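Amide synthase (Vibrio cholerae, PDB 1L5A) is a free-standing condensation enzyme of vibriobactin nonribosomal peptide synthesis that probably joins an acyl group to an amine as an amide. Local coordinates at residues L38-H43 with Q146-G151; H221-L226 with P235-A240; C242-E247 with P398-Q403. All coordinates share one frame; numbering follows the deposited sequence.

Interaction 1 of 3, residues L38-H43 with Q146-G151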
# COMPACT_ATOMS: atom_id res chain seq x y z
N LEU A 38 -29.86 -27.97 4.68
CA LEU A 38 -29.46 -26.97 5.68
C LEU A 38 -28.35 -27.57 6.52
O LEU A 38 -27.33 -26.92 6.78
CB LEU A 38 -30.64 -26.57 6.57
CG LEU A 38 -30.56 -25.47 7.65
CD1 LEU A 38 -29.75 -25.97 8.80
CD2 LEU A 38 -29.97 -24.19 7.09
N LEU A 39 -28.53 -28.82 6.93
CA LEU A 39 -27.53 -29.50 7.73
C LEU A 39 -26.19 -29.59 7.00
O LEU A 39 -25.13 -29.38 7.61
CB LEU A 39 -28.00 -30.90 8.12
CG LEU A 39 -29.15 -31.07 9.12
CD1 LEU A 39 -29.28 -32.54 9.45
CD2 LEU A 39 -28.89 -30.30 10.40
N ARG A 40 -26.23 -29.92 5.72
CA ARG A 40 -25.02 -30.03 4.91
C ARG A 40 -24.41 -28.63 4.85
O ARG A 40 -23.21 -28.44 5.05
CB ARG A 40 -25.38 -30.49 3.50
CG ARG A 40 -24.24 -30.48 2.52
CD ARG A 40 -23.21 -31.54 2.84
NE ARG A 40 -22.17 -31.64 1.81
CZ ARG A 40 -21.02 -32.26 1.99
NH1 ARG A 40 -20.75 -32.86 3.15
NH2 ARG A 40 -20.13 -32.30 1.01
N ALA A 41 -25.25 -27.64 4.54
CA ALA A 41 -24.81 -26.26 4.48
C ALA A 41 -24.10 -25.85 5.77
O ALA A 41 -23.01 -25.27 5.70
CB ALA A 41 -25.99 -25.33 4.23
N LEU A 42 -24.68 -26.17 6.93
CA LEU A 42 -24.05 -25.80 8.20
C LEU A 42 -22.73 -26.54 8.37
O LEU A 42 -21.75 -25.95 8.79
CB LEU A 42 -24.99 -26.07 9.38
CG LEU A 42 -24.45 -25.87 10.81
CD1 LEU A 42 -24.09 -24.43 11.06
CD2 LEU A 42 -25.48 -26.29 11.80
N HIS A 43 -22.70 -27.83 8.03
CA HIS A 43 -21.49 -28.65 8.11
C HIS A 43 -20.40 -28.07 7.19
O HIS A 43 -19.21 -28.09 7.53
CB HIS A 43 -21.78 -30.08 7.68
CG HIS A 43 -20.56 -30.90 7.43
ND1 HIS A 43 -19.94 -31.63 8.42
CD2 HIS A 43 -19.81 -31.07 6.32
CE1 HIS A 43 -18.87 -32.22 7.93
NE2 HIS A 43 -18.77 -31.90 6.65
N GLN A 146 -28.12 -21.92 -0.40
CA GLN A 146 -28.63 -21.54 -1.71
C GLN A 146 -27.97 -22.35 -2.81
O GLN A 146 -28.63 -22.74 -3.76
CB GLN A 146 -28.38 -20.05 -1.95
CG GLN A 146 -28.80 -19.52 -3.31
CD GLN A 146 -30.23 -19.88 -3.69
OE1 GLN A 146 -31.14 -19.81 -2.86
NE2 GLN A 146 -30.43 -20.27 -4.94
N SER A 147 -26.67 -22.61 -2.67
CA SER A 147 -25.95 -23.38 -3.66
C SER A 147 -26.49 -24.78 -3.69
O SER A 147 -26.77 -25.31 -4.76
CB SER A 147 -24.45 -23.43 -3.36
OG SER A 147 -23.81 -22.23 -3.73
N LEU A 148 -26.66 -25.39 -2.52
CA LEU A 148 -27.16 -26.75 -2.49
C LEU A 148 -28.55 -26.83 -3.07
O LEU A 148 -28.86 -27.74 -3.84
CB LEU A 148 -27.13 -27.28 -1.07
CG LEU A 148 -25.69 -27.49 -0.59
CD1 LEU A 148 -25.60 -27.57 0.96
CD2 LEU A 148 -25.15 -28.76 -1.25
N LEU A 149 -29.40 -25.87 -2.72
CA LEU A 149 -30.77 -25.87 -3.19
C LEU A 149 -30.87 -25.67 -4.69
O LEU A 149 -31.65 -26.33 -5.36
CB LEU A 149 -31.56 -24.78 -2.47
CG LEU A 149 -33.09 -24.78 -2.57
CD1 LEU A 149 -33.67 -25.97 -1.79
CD2 LEU A 149 -33.63 -23.47 -2.00
N SER A 150 -30.06 -24.76 -5.22
CA SER A 150 -30.10 -24.47 -6.65
C SER A 150 -29.15 -25.34 -7.47
O SER A 150 -29.03 -25.15 -8.68
CB SER A 150 -29.75 -23.00 -6.91
OG SER A 150 -28.37 -22.78 -6.75
N GLY A 151 -28.49 -26.27 -6.80
CA GLY A 151 -27.58 -27.16 -7.49
C GLY A 151 -26.40 -26.50 -8.20
O GLY A 151 -25.93 -27.01 -9.21
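L148 meets R40 and A41 with one methyl group. Its CD1 approaches R40 CG to 3.6 Å. The same CD1 lies 3.6 Å from the backbone N of A41 and 4.0 Å from A41 CB. The contact is van der Waals packing, and no hydrogen bond joins the two segments. R40 contributes the aliphatic root of its chain, CB and CG. Its CG stands anti to the backbone N (chi1 173°), and the chain bends at the next bond. The side chains of R40 and L148 cross at about a right angle, so the leucine methyl abuts the arginine chain near its base. This is a helix-to-helix contact in the N-terminal half of the condensation domain. Helix 35-47 packs here on the last turns of helix 131-150, the helix that starts at the last residue of the HHxxxDG motif of this family. The packing extends along the same two helices, where A41 also touches L141 and H144, and L42 touches F137 and L141. L39 and L42 also touch V110 of strand 107-114. Beyond L148 the backbone turns in a Schellman motif. G151 has positive phi, and its N gives a weak bond of 3.3 Å to L148 O. The carbonyl O of Q146 accepts twice from S150: N reaches it at 2.9 Å and OG at 3.0 Å. The two donors come from opposite faces of the carbonyl plane, with the hydroxyl tilted 30° out of it.

Interaction 2 of 3, residues H221-L226 with P235-A240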
# COMPACT_ATOMS: atom_id res chain seq x y z
N HIS A 221 -34.71 9.11 6.58
CA HIS A 221 -34.48 9.74 5.28
C HIS A 221 -33.48 10.88 5.49
O HIS A 221 -32.53 11.02 4.72
CB HIS A 221 -35.80 10.28 4.71
N LEU A 222 -33.69 11.67 6.54
CA LEU A 222 -32.79 12.79 6.86
C LEU A 222 -31.38 12.29 7.16
O LEU A 222 -30.39 12.88 6.72
CB LEU A 222 -33.33 13.56 8.06
CG LEU A 222 -32.41 14.64 8.65
CD1 LEU A 222 -32.09 15.71 7.61
CD2 LEU A 222 -33.09 15.28 9.85
N LEU A 223 -31.32 11.18 7.90
CA LEU A 223 -30.06 10.55 8.29
C LEU A 223 -29.26 10.27 7.03
O LEU A 223 -28.07 10.57 6.94
CB LEU A 223 -30.33 9.24 9.02
CG LEU A 223 -29.35 8.69 10.06
CD1 LEU A 223 -29.32 7.18 9.89
CD2 LEU A 223 -27.95 9.27 9.91
N LEU A 224 -29.94 9.67 6.04
CA LEU A 224 -29.29 9.35 4.78
C LEU A 224 -28.82 10.64 4.13
O LEU A 224 -27.62 10.80 3.90
CB LEU A 224 -30.24 8.59 3.86
CG LEU A 224 -30.47 7.14 4.27
CD1 LEU A 224 -31.66 6.54 3.53
CD2 LEU A 224 -29.21 6.34 3.99
N LYS A 225 -29.74 11.56 3.86
CA LYS A 225 -29.36 12.83 3.24
C LYS A 225 -28.13 13.38 3.94
O LYS A 225 -27.09 13.60 3.31
CB LYS A 225 -30.48 13.86 3.31
CG LYS A 225 -31.49 13.79 2.17
CD LYS A 225 -32.28 12.49 2.21
CE LYS A 225 -33.42 12.49 1.21
NZ LYS A 225 -34.25 11.25 1.32
N LEU A 226 -28.24 13.59 5.24
CA LEU A 226 -27.13 14.11 6.03
C LEU A 226 -25.84 13.37 5.73
O LEU A 226 -24.78 13.98 5.56
CB LEU A 226 -27.46 14.01 7.51
CG LEU A 226 -28.40 15.10 8.00
CD1 LEU A 226 -29.10 14.66 9.27
CD2 LEU A 226 -27.59 16.36 8.22
N PRO A 235 -23.68 4.92 9.15
CA PRO A 235 -23.12 4.48 10.43
C PRO A 235 -22.16 5.55 11.00
O PRO A 235 -22.32 6.00 12.14
CB PRO A 235 -22.41 3.18 10.07
CG PRO A 235 -23.28 2.63 8.97
CD PRO A 235 -23.55 3.86 8.13
N ASP A 236 -21.17 5.96 10.21
CA ASP A 236 -20.22 6.98 10.63
C ASP A 236 -20.95 8.27 10.98
O ASP A 236 -20.50 9.04 11.83
CB ASP A 236 -19.21 7.29 9.52
CG ASP A 236 -18.00 6.38 9.55
OD1 ASP A 236 -17.87 5.55 10.48
OD2 ASP A 236 -17.16 6.50 8.63
N ALA A 237 -22.08 8.51 10.30
CA ALA A 237 -22.86 9.72 10.53
C ALA A 237 -23.50 9.69 11.92
O ALA A 237 -23.49 10.71 12.62
CB ALA A 237 -23.95 9.87 9.46
N LEU A 238 -24.05 8.54 12.29
CA LEU A 238 -24.67 8.38 13.60
C LEU A 238 -23.62 8.54 14.69
O LEU A 238 -23.91 9.06 15.77
CB LEU A 238 -25.34 7.00 13.73
CG LEU A 238 -26.58 6.72 12.88
CD1 LEU A 238 -27.18 5.39 13.28
CD2 LEU A 238 -27.61 7.82 13.07
N VAL A 239 -22.39 8.10 14.41
CA VAL A 239 -21.33 8.22 15.40
C VAL A 239 -21.05 9.68 15.65
O VAL A 239 -20.81 10.09 16.79
CB VAL A 239 -20.04 7.51 14.94
CG1 VAL A 239 -18.88 7.83 15.88
CG2 VAL A 239 -20.27 6.00 14.91
N ALA A 240 -21.09 10.47 14.57
CA ALA A 240 -20.86 11.91 14.64
C ALA A 240 -22.02 12.55 15.40
O ALA A 240 -21.79 13.27 16.37
CB ALA A 240 -20.76 12.49 13.23
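L223 reaches across to L238 and A237 with the outer part of its side chain. Its CB has no close partner in segment 235-240. The first torsion sets CG roughly anti to the backbone N (chi1 -152°), and the contact begins there. L223 CG lies 3.6 Å from L238 CD2. At the fork, CD1 comes to 3.7 Å from the same L238 CD2, and L238 CG is a little farther off. The other branch, CD2, meets L238 CD2 at 3.5 Å. One methyl of L238 thus sits against the whole fork of L223, and the two side chains cross at about a right angle. L223 CD2 also faces the methyl of A237, with 4.1 Å between L223 CD2 and A237 CB. The two segments belong to consecutive helices, 217-229 and 234-249, joined by a short connection in the C-terminal half of the condensation domain. The contact is buried and wholly apolar. P370 adds to the packing on L223. L238 also touches I336 of strand 333-337, so helix 234-249 packs on the four-stranded sheet as well as on helix 217-229. A further helix, 415-420, lies against helix 217-229, with L418 on L222 and L419 on L226.

Interaction 3 of 3, residues C242-E247 with P398-Q403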
# COMPACT_ATOMS: atom_id res chain seq x y z
N CYS A 242 -24.11 11.14 17.37
CA CYS A 242 -24.08 10.69 18.75
C CYS A 242 -23.09 11.53 19.54
O CYS A 242 -23.35 11.89 20.69
CB CYS A 242 -23.69 9.22 18.83
SG CYS A 242 -23.46 8.63 20.52
N ALA A 243 -21.94 11.85 18.95
CA ALA A 243 -20.96 12.66 19.67
C ALA A 243 -21.48 14.08 19.88
O ALA A 243 -21.21 14.70 20.91
CB ALA A 243 -19.65 12.69 18.91
N LEU A 244 -22.20 14.60 18.89
CA LEU A 244 -22.76 15.95 19.00
C LEU A 244 -23.70 15.95 20.21
O LEU A 244 -23.64 16.83 21.07
CB LEU A 244 -23.57 16.30 17.74
CG LEU A 244 -24.22 17.69 17.71
CD1 LEU A 244 -23.15 18.77 17.95
CD2 LEU A 244 -24.90 17.91 16.36
N TYR A 245 -24.55 14.93 20.26
CA TYR A 245 -25.53 14.74 21.33
C TYR A 245 -24.88 14.72 22.71
O TYR A 245 -25.39 15.32 23.65
CB TYR A 245 -26.28 13.43 21.09
CG TYR A 245 -26.95 12.89 22.31
CD1 TYR A 245 -28.08 13.49 22.85
CD2 TYR A 245 -26.43 11.77 22.96
CE1 TYR A 245 -28.68 12.99 24.01
CE2 TYR A 245 -27.01 11.27 24.12
CZ TYR A 245 -28.14 11.88 24.64
OH TYR A 245 -28.70 11.39 25.79
N LEU A 246 -23.76 14.02 22.82
CA LEU A 246 -23.05 13.92 24.08
C LEU A 246 -22.44 15.24 24.48
O LEU A 246 -21.92 15.38 25.58
CB LEU A 246 -21.96 12.84 23.99
CG LEU A 246 -22.40 11.39 23.73
CD1 LEU A 246 -21.17 10.51 23.51
CD2 LEU A 246 -23.24 10.87 24.90
N GLU A 247 -22.49 16.22 23.59
CA GLU A 247 -21.92 17.53 23.90
C GLU A 247 -22.73 18.17 25.02
O GLU A 247 -22.17 18.79 25.92
CB GLU A 247 -21.93 18.44 22.67
CG GLU A 247 -21.04 19.66 22.81
CD GLU A 247 -19.56 19.31 22.77
OE1 GLU A 247 -19.16 18.30 23.38
OE2 GLU A 247 -18.79 20.07 22.15
N PRO A 398 -33.51 10.10 22.64
CA PRO A 398 -34.64 10.09 21.70
C PRO A 398 -35.14 11.48 21.34
O PRO A 398 -35.47 11.76 20.18
CB PRO A 398 -35.69 9.26 22.43
CG PRO A 398 -34.84 8.25 23.16
CD PRO A 398 -33.73 9.13 23.72
N ARG A 399 -35.18 12.36 22.33
CA ARG A 399 -35.63 13.73 22.12
C ARG A 399 -34.67 14.39 21.14
O ARG A 399 -35.10 15.12 20.22
CB ARG A 399 -35.66 14.49 23.46
N PHE A 400 -33.38 14.13 21.32
CA PHE A 400 -32.35 14.68 20.45
C PHE A 400 -32.70 14.46 18.98
O PHE A 400 -32.53 15.35 18.16
CB PHE A 400 -30.99 14.04 20.73
CG PHE A 400 -29.89 14.49 19.81
CD1 PHE A 400 -29.15 15.64 20.09
CD2 PHE A 400 -29.61 13.78 18.63
CE1 PHE A 400 -28.15 16.08 19.21
CE2 PHE A 400 -28.62 14.21 17.75
CZ PHE A 400 -27.89 15.36 18.05
N PHE A 401 -33.18 13.26 18.66
CA PHE A 401 -33.55 12.95 17.29
C PHE A 401 -34.85 13.64 16.90
O PHE A 401 -35.03 14.01 15.74
CB PHE A 401 -33.67 11.43 17.10
CG PHE A 401 -32.36 10.71 17.08
CD1 PHE A 401 -32.02 9.81 18.08
CD2 PHE A 401 -31.42 10.98 16.08
CE1 PHE A 401 -30.78 9.18 18.09
CE2 PHE A 401 -30.17 10.36 16.08
CZ PHE A 401 -29.85 9.46 17.09
N GLU A 402 -35.74 13.81 17.86
CA GLU A 402 -37.01 14.48 17.60
C GLU A 402 -36.75 15.93 17.21
O GLU A 402 -37.42 16.47 16.32
CB GLU A 402 -37.90 14.42 18.84
CG GLU A 402 -38.66 13.12 19.00
CD GLU A 402 -39.30 12.99 20.37
OE1 GLU A 402 -39.59 14.03 20.99
OE2 GLU A 402 -39.52 11.84 20.82
N GLN A 403 -35.77 16.55 17.86
CA GLN A 403 -35.39 17.93 17.58
C GLN A 403 -34.80 18.07 16.19
O GLN A 403 -35.31 18.83 15.37
CB GLN A 403 -34.34 18.43 18.56
CG GLN A 403 -34.87 19.04 19.83
CD GLN A 403 -33.74 19.60 20.68
OE1 GLN A 403 -32.82 20.24 20.16
NE2 GLN A 403 -33.80 19.36 21.99
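An aromatic contact joins helices 234-249 and 387-409 in the C-terminal half of the condensation domain, with Y245 set against F400. Y245 CB sits over the middle of the F400 ring, 3.7 Å from its centroid and 10° off the ring normal, a CH-pi contact. The Y245 ring follows with its edge toward the same F400 ring in an offset edge-to-face pair. The centroids are 5.4 Å apart and the planes are at 71°. F400 CG lies anti to its backbone N (chi1 176°), which carries the ring across to the Y245 backbone. There F400 CE1 comes to 3.6 Å from Y245 CA. The return contact is Y245 CD1 on F400 CB, also at 3.6 Å. L244 closes on the rim of the F400 ring, near its plane, with CD2 4.3 Å from CZ of F400. The two helices are far apart in sequence, and helix 387-409 is kinked at P398, whose N makes no bond to the preceding turn. F397, just before the kink, stacks on the Y245 ring and also meets the ring of F401. The F401 ring in turn carries F400 CD2 over one face. The phenol of Y245 is held at its polar end, where OH is hydrogen-bonded to H393 ND1 of helix 387-409. Farther along helix 234-249, E247 forms a salt bridge with R283.

Interactions 2 and 3 share helix 234-249. Successive parts of it pack first on helix 217-229 and then on helix 387-409, with the two contact centres 12 Å apart. Both are buried. Interaction 1 lies on the other side of the chain's centre from interaction 3, about 45 Å away between centres, and is only partly buried. None of the three has a hydrogen bond between its segments. Their chemistry still differs. Interaction 1 sets a leucine methyl against the base of an exposed arginine and a buried alanine. Interaction 2 is aliphatic branch against branch. Interaction 3 is aromatic and buries more surface than either of the others.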